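Local coordinates for probable outer membrane protein (Pseudomonas aeruginosa, PDB 3DWO), which probably carries hydrophobic compounds such as long-chain fatty acids across the outer membrane, as a beta-barrel channel of the FadL family, at residues 115-121 / 141-147. Residues are numbered along the deposited sequence; the frame is centred on the assembly and turned at random.
Sequences SQVVPMG and IETIGLT. With C8E ((hydroxyethyloxy)tri(ethyloxy)octane), chain E; C8E ((hydroxyethyloxy)tri(ethyloxy)octane), chain L; C8E ((hydroxyethyloxy)tri(ethyloxy)octane), chain D.
Val117 and Gly145 form a hydrogen-bonded pair between antiparallel strands of the FadL-family barrel. Val117 N to Gly145 O is 2.8 Å, nearly straight at 170° and in the carbonyl plane. Ser115 and Thr147 form a second hydrogen-bonded pair, but Ser115 N meets Thr147 O from above the carbonyl plane, at 3.2 Å. Beyond Val117 a beta bulge at Val118 and Pro119 puts one extra residue in strand 110-125. Pro119 has no N-H to offer; Pro119 CD lies 3.0 Å from Thr143 O, and Val118 CA makes a CA-H...O contact with that oxygen. Thr143 N returns to Met120 O at 2.8 Å, from above the carbonyl plane. Thr143 OG1 lies beside the backbone N (chi1 -67°), which places CG2 against Pro119 CD at 3.8 Å. That OG1 is hydrogen-bonded to Thr169 OG1. On the other face, Leu146 CD2 touches Gln116 CB, while Gln116 NE2 is hydrogen-bonded to Pro98 O. Inside the barrel Phe31 packs on Ser115, Val117 and Thr147, and backbone hydrogen bonds join Pro119 to Val5 and Gly121 to Phe3. The bulge is consistent with the wall-opening kink of FadL. C5 of the chain E C8E tail lies 3.5 Å from Gly121 C.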
# COMPACT_ATOMS: atom_id res chain seq x y z
N SER A 115 -7.81 -17.66 -4.87
CA SER A 115 -7.85 -16.67 -3.81
C SER A 115 -8.19 -15.26 -4.27
O SER A 115 -8.01 -14.90 -5.43
CB SER A 115 -6.51 -16.63 -3.07
OG SER A 115 -5.53 -15.91 -3.81
N GLN A 116 -8.71 -14.48 -3.33
CA GLN A 116 -9.05 -13.09 -3.56
C GLN A 116 -8.16 -12.38 -2.56
O GLN A 116 -8.25 -12.64 -1.35
CB GLN A 116 -10.52 -12.83 -3.26
CG GLN A 116 -10.88 -11.36 -3.19
CD GLN A 116 -10.70 -10.80 -1.80
OE1 GLN A 116 -11.34 -11.26 -0.85
NE2 GLN A 116 -9.83 -9.81 -1.66
N VAL A 117 -7.30 -11.50 -3.06
CA VAL A 117 -6.34 -10.78 -2.23
C VAL A 117 -6.33 -9.26 -2.45
O VAL A 117 -6.88 -8.76 -3.42
CB VAL A 117 -4.92 -11.37 -2.49
CG1 VAL A 117 -3.86 -10.42 -2.00
CG2 VAL A 117 -4.79 -12.71 -1.78
N VAL A 118 -5.70 -8.55 -1.51
CA VAL A 118 -5.57 -7.09 -1.57
C VAL A 118 -4.09 -6.77 -1.36
O VAL A 118 -3.66 -6.45 -0.25
CB VAL A 118 -6.40 -6.41 -0.46
CG1 VAL A 118 -6.39 -4.90 -0.64
CG2 VAL A 118 -7.84 -6.94 -0.49
N PRO A 119 -3.28 -6.84 -2.44
CA PRO A 119 -1.84 -6.56 -2.39
C PRO A 119 -1.44 -5.13 -2.05
O PRO A 119 -0.42 -4.90 -1.39
CB PRO A 119 -1.36 -6.93 -3.80
CG PRO A 119 -2.43 -7.86 -4.32
CD PRO A 119 -3.68 -7.23 -3.80
N MET A 120 -2.24 -4.17 -2.51
CA MET A 120 -1.94 -2.77 -2.30
C MET A 120 -3.10 -1.97 -1.74
O MET A 120 -4.26 -2.19 -2.09
CB MET A 120 -1.48 -2.16 -3.62
CG MET A 120 -0.14 -1.45 -3.55
SD MET A 120 0.85 -1.67 -5.04
CE MET A 120 -0.24 -0.86 -6.27
N GLY A 121 -2.77 -1.02 -0.87
CA GLY A 121 -3.79 -0.20 -0.27
C GLY A 121 -3.26 0.86 0.67
O GLY A 121 -2.45 0.57 1.56
N ILE A 141 -5.32 4.54 -2.91
CA ILE A 141 -4.80 3.47 -3.74
C ILE A 141 -5.29 2.13 -3.21
O ILE A 141 -5.21 1.86 -2.02
CB ILE A 141 -3.24 3.38 -3.70
CG1 ILE A 141 -2.62 4.77 -3.84
CG2 ILE A 141 -2.74 2.47 -4.79
CD1 ILE A 141 -2.67 5.59 -2.56
N GLU A 142 -5.81 1.29 -4.10
CA GLU A 142 -6.23 -0.04 -3.69
C GLU A 142 -6.08 -0.99 -4.86
O GLU A 142 -6.44 -0.66 -5.99
CB GLU A 142 -7.68 -0.07 -3.19
CG GLU A 142 -8.12 -1.51 -2.87
CD GLU A 142 -9.26 -1.62 -1.85
OE1 GLU A 142 -10.01 -0.64 -1.70
OE2 GLU A 142 -9.40 -2.69 -1.22
N THR A 143 -5.52 -2.16 -4.56
CA THR A 143 -5.30 -3.20 -5.56
C THR A 143 -5.95 -4.47 -5.04
O THR A 143 -5.66 -4.92 -3.94
CB THR A 143 -3.79 -3.47 -5.78
OG1 THR A 143 -3.18 -2.32 -6.39
CG2 THR A 143 -3.59 -4.69 -6.67
N ILE A 144 -6.84 -5.05 -5.84
CA ILE A 144 -7.49 -6.29 -5.47
C ILE A 144 -7.18 -7.29 -6.56
O ILE A 144 -7.26 -6.97 -7.74
CB ILE A 144 -9.01 -6.11 -5.34
CG1 ILE A 144 -9.33 -5.10 -4.25
CG2 ILE A 144 -9.66 -7.45 -5.00
CD1 ILE A 144 -10.81 -4.86 -4.05
N GLY A 145 -6.81 -8.51 -6.17
CA GLY A 145 -6.50 -9.51 -7.16
C GLY A 145 -7.19 -10.85 -6.98
O GLY A 145 -7.49 -11.26 -5.85
N LEU A 146 -7.44 -11.52 -8.10
CA LEU A 146 -8.05 -12.84 -8.11
C LEU A 146 -6.91 -13.75 -8.57
O LEU A 146 -6.23 -13.46 -9.55
CB LEU A 146 -9.23 -12.88 -9.08
CG LEU A 146 -10.34 -11.90 -8.69
CD1 LEU A 146 -11.52 -12.00 -9.65
CD2 LEU A 146 -10.79 -12.19 -7.26
N THR A 147 -6.71 -14.86 -7.85
CA THR A 147 -5.61 -15.75 -8.15
C THR A 147 -5.94 -17.21 -8.44
O THR A 147 -6.95 -17.74 -7.98
CB THR A 147 -4.60 -15.71 -6.97
OG1 THR A 147 -4.03 -14.40 -6.88
CG2 THR A 147 -3.49 -16.71 -7.17
C1 C8E E . -9.10 1.37 0.72
C2 C8E E . -7.87 1.76 1.40
C3 C8E E . -6.83 0.73 1.39
C4 C8E E . -6.89 0.03 2.65
C5 C8E E . -5.52 -0.14 3.18
C6 C8E E . -5.50 -1.19 4.16
C7 C8E E . -4.17 -1.00 4.70
C8 C8E E . -4.25 -1.11 6.16
O9 C8E E . -3.20 -1.41 7.06
C10 C8E E . -2.51 -2.64 6.95
C11 C8E E . -1.48 -2.60 8.03
O12 C8E E . -0.63 -1.44 7.89
C13 C8E E . 0.16 -1.10 9.07
C14 C8E E . 0.62 0.33 9.49
O15 C8E E . -0.13 1.56 9.65
C16 C8E E . -0.16 2.31 8.42
C17 C8E E . 1.00 3.31 8.25
O18 C8E E . 0.83 4.74 8.36
C19 C8E E . 0.53 5.36 7.08
C20 C8E E . 1.50 6.35 6.34
O21 C8E E . 2.22 5.87 5.20
C1 C8E L . -11.66 -16.62 -4.96
C2 C8E L . -11.98 -17.67 -4.00
C3 C8E L . -12.18 -17.19 -2.63
C4 C8E L . -12.54 -18.35 -1.82
C5 C8E L . -13.82 -18.07 -1.13
C6 C8E L . -14.10 -19.10 -0.16
C1 C8E D . 6.27 8.76 -0.07
C2 C8E D . 5.12 9.10 -0.90
C3 C8E D . 4.92 8.26 -2.07
C4 C8E D . 3.69 8.69 -2.71
C5 C8E D . 3.19 7.59 -3.57
C6 C8E D . 1.78 7.78 -3.85
C7 C8E D . 1.65 6.99 -5.06
C8 C8E D . 0.36 6.26 -5.04
O9 C8E D . -0.61 6.21 -6.07
C10 C8E D . -1.21 7.42 -6.50
C11 C8E D . -2.17 7.03 -7.58
O12 C8E D . -1.57 7.20 -8.88
C13 C8E D . -2.14 8.25 -9.71
C14 C8E D . -1.77 9.77 -9.67
O15 C8E D . -1.38 10.70 -10.72
C16 C8E D . 0.05 10.75 -10.91
C17 C8E D . 0.78 11.80 -10.06
O18 C8E D . 0.10 12.90 -9.41
C19 C8E D . 0.03 14.10 -10.23
C20 C8E D . 0.59 15.50 -9.77
O21 C8E D . -0.30 16.43 -9.13